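Side-chain contacts in retinol dehydratase (PDB 1FMJ), which binds retinol and adenosine-3',5'-diphosphate in a sulfotransferase-type fold and dehydrates retinol, probably by way of a sulfated intermediate: residues S143-G146 with S147-L150; D89-F92 with E93-K96. All coordinates share one frame; numbering follows the deposited sequence.

Contact 1: residues S143-G146 with S147-L150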
ATOM      1  N   SER A 143      -1.074  17.626   1.147  1.00 24.47           N
ATOM      2  CA  SER A 143      -0.022  18.523   0.675  1.00 24.56           C
ATOM      3  C   SER A 143       1.158  18.497   1.639  1.00 24.45           C
ATOM      4  O   SER A 143       2.225  19.044   1.355  1.00 25.07           O
ATOM      5  CB  SER A 143      -0.557  19.957   0.570  1.00 24.04           C
ATOM      6  OG  SER A 143      -1.647  20.028  -0.340  1.00 25.13           O
ATOM      7  N   ARG A 144       0.965  17.853   2.782  1.00 24.71           N
ATOM      8  CA  ARG A 144       2.008  17.767   3.795  1.00 25.08           C
ATOM      9  C   ARG A 144       2.925  16.563   3.578  1.00 24.34           C
ATOM     10  O   ARG A 144       2.471  15.419   3.563  1.00 22.55           O
ATOM     11  CB  ARG A 144       1.362  17.662   5.168  1.00 27.86           C
ATOM     12  CG  ARG A 144       0.346  18.753   5.434  1.00 31.22           C
ATOM     13  CD  ARG A 144      -0.465  18.424   6.664  1.00 33.10           C
ATOM     14  NE  ARG A 144       0.377  18.315   7.848  1.00 36.66           N
ATOM     15  CZ  ARG A 144      -0.039  17.818   9.007  1.00 37.97           C
ATOM     16  NH1 ARG A 144      -1.287  17.382   9.128  1.00 38.10           N
ATOM     17  NH2 ARG A 144       0.790  17.759  10.046  1.00 39.53           N
ATOM     18  N   PRO A 145       4.232  16.803   3.405  1.00 24.19           N
ATOM     19  CA  PRO A 145       5.158  15.684   3.198  1.00 23.97           C
ATOM     20  C   PRO A 145       5.010  14.638   4.309  1.00 23.32           C
ATOM     21  O   PRO A 145       4.727  14.976   5.462  1.00 21.92           O
ATOM     22  CB  PRO A 145       6.521  16.361   3.217  1.00 24.22           C
ATOM     23  CG  PRO A 145       6.212  17.716   2.605  1.00 25.60           C
ATOM     24  CD  PRO A 145       4.930  18.096   3.307  1.00 24.36           C
ATOM     25  N   GLY A 146       5.194  13.370   3.958  1.00 23.77           N
ATOM     26  CA  GLY A 146       5.067  12.311   4.941  1.00 23.56           C
ATOM     27  C   GLY A 146       6.007  12.458   6.122  1.00 23.67           C
ATOM     28  O   GLY A 146       5.622  12.204   7.269  1.00 23.40           O
ATOM     29  N   SER A 147       7.242  12.876   5.849  1.00 23.27           N
ATOM     30  CA  SER A 147       8.231  13.034   6.903  1.00 23.43           C
ATOM     31  C   SER A 147       7.811  14.050   7.959  1.00 23.01           C
ATOM     32  O   SER A 147       8.061  13.851   9.146  1.00 22.28           O
ATOM     33  CB  SER A 147       9.585  13.429   6.308  1.00 23.06           C
ATOM     34  OG  SER A 147       9.508  14.675   5.648  1.00 25.12           O
ATOM     35  N   SER A 148       7.177  15.140   7.541  1.00 23.58           N
ATOM     36  CA  SER A 148       6.753  16.139   8.514  1.00 24.31           C
ATOM     37  C   SER A 148       5.643  15.591   9.401  1.00 24.07           C
ATOM     38  O   SER A 148       5.536  15.962  10.567  1.00 22.99           O
ATOM     39  CB  SER A 148       6.299  17.429   7.817  1.00 25.64           C
ATOM     40  OG  SER A 148       5.205  17.210   6.946  1.00 29.32           O
ATOM     41  N   LEU A 149       4.823  14.693   8.856  1.00 24.78           N
ATOM     42  CA  LEU A 149       3.735  14.108   9.639  1.00 25.46           C
ATOM     43  C   LEU A 149       4.326  13.279  10.779  1.00 25.56           C
ATOM     44  O   LEU A 149       3.931  13.428  11.929  1.00 26.20           O
ATOM     45  CB  LEU A 149       2.845  13.220   8.763  1.00 25.57           C
ATOM     46  CG  LEU A 149       2.056  13.840   7.602  1.00 25.78           C
ATOM     47  CD1 LEU A 149       1.451  12.719   6.768  1.00 25.90           C
ATOM     48  CD2 LEU A 149       0.966  14.761   8.120  1.00 25.35           C
ATOM     49  N   LEU A 150       5.280  12.410  10.459  1.00 25.84           N
ATOM     50  CA  LEU A 150       5.922  11.578  11.474  1.00 25.19           C
ATOM     51  C   LEU A 150       6.634  12.436  12.514  1.00 24.35           C
ATOM     52  O   LEU A 150       6.439  12.262  13.714  1.00 23.97           O
ATOM     53  CB  LEU A 150       6.960  10.642  10.838  1.00 27.40           C
ATOM     54  CG  LEU A 150       6.534   9.545   9.864  1.00 28.59           C
ATOM     55  CD1 LEU A 150       7.760   8.706   9.509  1.00 28.81           C
ATOM     56  CD2 LEU A 150       5.467   8.664  10.494  1.00 29.16           C
TER
HETATM   57  O   HOH W   1       2.849  19.197   7.418  1.00 44.47           O

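Contact 2: residues D89-F92 with E93-K96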
ATOM      1  N   ASP A  89      -3.213  -3.633  23.804  1.00 31.44           N
ATOM      2  CA  ASP A  89      -3.986  -4.468  24.723  1.00 32.44           C
ATOM      3  C   ASP A  89      -5.373  -4.851  24.228  1.00 32.82           C
ATOM      4  O   ASP A  89      -6.331  -4.867  25.005  1.00 31.99           O
ATOM      5  CB  ASP A  89      -4.131  -3.750  26.064  1.00 34.18           C
ATOM      6  CG  ASP A  89      -2.799  -3.348  26.651  1.00 35.98           C
ATOM      7  OD1 ASP A  89      -1.950  -4.238  26.853  1.00 37.23           O
ATOM      8  OD2 ASP A  89      -2.598  -2.142  26.912  1.00 37.84           O
ATOM      9  N   LEU A  90      -5.480  -5.167  22.944  1.00 32.24           N
ATOM     10  CA  LEU A  90      -6.760  -5.548  22.365  1.00 32.61           C
ATOM     11  C   LEU A  90      -7.900  -4.642  22.812  1.00 32.38           C
ATOM     12  O   LEU A  90      -8.971  -5.114  23.192  1.00 32.99           O
ATOM     13  CB  LEU A  90      -7.094  -7.004  22.703  1.00 31.75           C
ATOM     14  CG  LEU A  90      -6.200  -8.052  22.042  1.00 31.59           C
ATOM     15  CD1 LEU A  90      -4.947  -8.248  22.883  1.00 32.83           C
ATOM     16  CD2 LEU A  90      -6.953  -9.362  21.909  1.00 32.28           C
ATOM     17  N   ASN A  91      -7.656  -3.336  22.772  1.00 32.58           N
ATOM     18  CA  ASN A  91      -8.665  -2.355  23.142  1.00 32.47           C
ATOM     19  C   ASN A  91      -9.470  -2.073  21.877  1.00 32.79           C
ATOM     20  O   ASN A  91      -9.201  -1.107  21.156  1.00 33.26           O
ATOM     21  CB  ASN A  91      -8.001  -1.068  23.634  1.00 31.97           C
ATOM     22  CG  ASN A  91      -9.000  -0.061  24.175  1.00 30.89           C
ATOM     23  OD1 ASN A  91     -10.083   0.117  23.627  1.00 31.61           O
ATOM     24  ND2 ASN A  91      -8.627   0.616  25.250  1.00 31.75           N
ATOM     25  N   PHE A  92     -10.449  -2.929  21.597  1.00 33.06           N
ATOM     26  CA  PHE A  92     -11.267  -2.765  20.403  1.00 33.58           C
ATOM     27  C   PHE A  92     -12.028  -1.451  20.431  1.00 33.90           C
ATOM     28  O   PHE A  92     -12.191  -0.799  19.401  1.00 33.58           O
ATOM     29  CB  PHE A  92     -12.253  -3.927  20.258  1.00 33.58           C
ATOM     30  CG  PHE A  92     -11.594  -5.264  20.111  1.00 33.35           C
ATOM     31  CD1 PHE A  92     -10.973  -5.870  21.196  1.00 33.11           C
ATOM     32  CD2 PHE A  92     -11.582  -5.912  18.879  1.00 33.18           C
ATOM     33  CE1 PHE A  92     -10.348  -7.104  21.060  1.00 32.94           C
ATOM     34  CE2 PHE A  92     -10.960  -7.147  18.730  1.00 32.70           C
ATOM     35  CZ  PHE A  92     -10.342  -7.746  19.824  1.00 33.23           C
ATOM     36  N   GLU A  93     -12.490  -1.063  21.614  1.00 34.19           N
ATOM     37  CA  GLU A  93     -13.240   0.173  21.759  1.00 34.69           C
ATOM     38  C   GLU A  93     -12.445   1.343  21.192  1.00 34.42           C
ATOM     39  O   GLU A  93     -12.977   2.161  20.440  1.00 35.92           O
ATOM     40  CB  GLU A  93     -13.562   0.419  23.234  1.00 36.32           C
ATOM     41  CG  GLU A  93     -14.656   1.435  23.453  1.00 38.45           C
ATOM     42  CD  GLU A  93     -15.902   1.113  22.651  1.00 39.51           C
ATOM     43  OE1 GLU A  93     -16.371  -0.044  22.714  1.00 41.30           O
ATOM     44  OE2 GLU A  93     -16.413   2.018  21.957  1.00 40.47           O
ATOM     45  N   ALA A  94     -11.167   1.414  21.550  1.00 33.61           N
ATOM     46  CA  ALA A  94     -10.292   2.481  21.076  1.00 32.53           C
ATOM     47  C   ALA A  94      -9.987   2.317  19.583  1.00 31.52           C
ATOM     48  O   ALA A  94      -9.746   3.300  18.883  1.00 30.87           O
ATOM     49  CB  ALA A  94      -9.002   2.485  21.874  1.00 31.23           C
ATOM     50  N   ALA A  95     -10.003   1.076  19.104  1.00 30.91           N
ATOM     51  CA  ALA A  95      -9.734   0.793  17.694  1.00 30.71           C
ATOM     52  C   ALA A  95     -10.868   1.280  16.781  1.00 30.47           C
ATOM     53  O   ALA A  95     -10.814   1.110  15.557  1.00 30.25           O
ATOM     54  CB  ALA A  95      -9.514  -0.696  17.497  1.00 29.74           C
ATOM     55  N   LYS A  96     -11.887   1.896  17.369  1.00 29.86           N
ATOM     56  CA  LYS A  96     -13.002   2.387  16.575  1.00 29.48           C
ATOM     57  C   LYS A  96     -12.675   3.701  15.879  1.00 28.74           C
ATOM     58  O   LYS A  96     -13.425   4.161  15.021  1.00 27.87           O
ATOM     59  CB  LYS A  96     -14.254   2.530  17.443  1.00 29.88           C
ATOM     60  CG  LYS A  96     -14.758   1.195  17.980  1.00 30.18           C
ATOM     61  CD  LYS A  96     -16.033   1.353  18.787  1.00 31.71           C
ATOM     62  CE  LYS A  96     -16.513   0.006  19.331  1.00 32.89           C
ATOM     63  NZ  LYS A  96     -17.822   0.122  20.048  1.00 34.10           N
TER

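Contact 1: residues S143-G146 with S147-L150
Pro145 and Ser148 meet at the first turn of helix 146-152, where Pro145 holds the N-cap position. Proline suits this place, because its nitrogen has no hydrogen to be left without a partner, its psi keeps it outside the helical region, and its carbonyl oxygen can accept from the first turn. Ser148 OG donates to Pro145 O at 2.7 Å, tilted 21° from the carbonyl plane, and the amide of Ser148 adds a weak bond. The serine can reach back because OG sits between its own backbone N and carbonyl carbon (chi1 60°), which folds the hydroxyl over the start of the helix.

That hydroxyl has a second role. Having given its proton to Pro145 O, Ser148 OG accepts from a water 3.1 Å away, and the same water accepts from Arg144 NE at 2.7 Å. A relay therefore runs from the guanidinium through water and hydroxyl to the carbonyl, and each link has a defined direction. The water lies at the edge of the guanidinium, in its plane, while Leu149 takes one face: CD2 stands over the centre of the group, 3.3 Å above it. The bend at chi3 turns the arginine back across the leucine, and the two side chains cross at about a right angle.

Deeper in, Leu149 N is shared between weak bonds to Pro145 O and Gly146 O. Beside these, Ser147 OG is bound to Asp52 OD1, tying the helix start to the neighbouring loop, and the side chains of Leu149 and Leu150 pack on Ile104 of strand 104-105. Gly146 O is gripped more firmly, by the helical i to i+4 bond from Leu150 N, at 3.2 Å with an N-H...O angle of 165°.

Contact 2: residues D89-F92 with E93-K96
Hydrogen bonding between Asn91 and the two alanines that follow sets the shape of this turn. Asn91 accepts twice, once with each of its oxygens. Asn91 OD1 accepts from Ala94 N at 2.7 Å, with the donor 39° out of the amide plane, so the bond is short but misses the lone-pair direction. Its backbone O takes Ala95 N at 3.1 Å, this time in the carbonyl plane. Ala95 N also makes a weak bond to Phe92 O. Asparagine fits because CG lies opposite the backbone N (chi1 -174°), which swings the carboxamide forward along the chain to the amide three residues on.

Van der Waals packing comes second. Ala94 CB lies 3.4 Å from Asn91 CG, close against the carboxamide, and the small methyl suits this close place. Ala95, also small, is buried against Glu81 and Leu85 of helix 76-87. Phe92 turns its ring away from the turn to meet His281 edge-to-face and to touch Leu85, so it joins the loop to two helices. An alanine here in place of Asn91 would take away OD1 and would probably leave Ala94 N without its short side-chain acceptor, and the Ala94 methyl without the amide packed against it.

The charged interaction sits on the exposed side. Lys96, extended beyond CG, brings NZ to 3.0 Å from Glu93 OE1 in a salt bridge, with weak hydrogen bonds to both carboxylate oxygens; the glutamate bends at chi2 (52°) to meet it.

Asn91 is also the centre of an inverse gamma turn, closed weakly by Phe92 N and Leu90 O. Its paired side-chain and backbone bonds make the Asx motif, here leading into the 3-10 turn 94-96.

Contact 2 closes before contact 1 opens along the chain, and their centres lie 26 Å apart with no touch between them. Both are local turns in which one residue gathers the donors that follow, Pro145 with a single carbonyl oxygen and Asn91 with two. In 143-150 a proline carbonyl is reached by a serine hydroxyl folding back; in 89-96 an asparagine side chain reaches forward. Contact 1 is partly buried, with leucines facing the edge strand 104-105 of the parallel sheet, and its arginine is tied in through water. Contact 2 is a surface loop resting on helices 76-87 and 272-281, where charge is paired directly between neighbouring side chains.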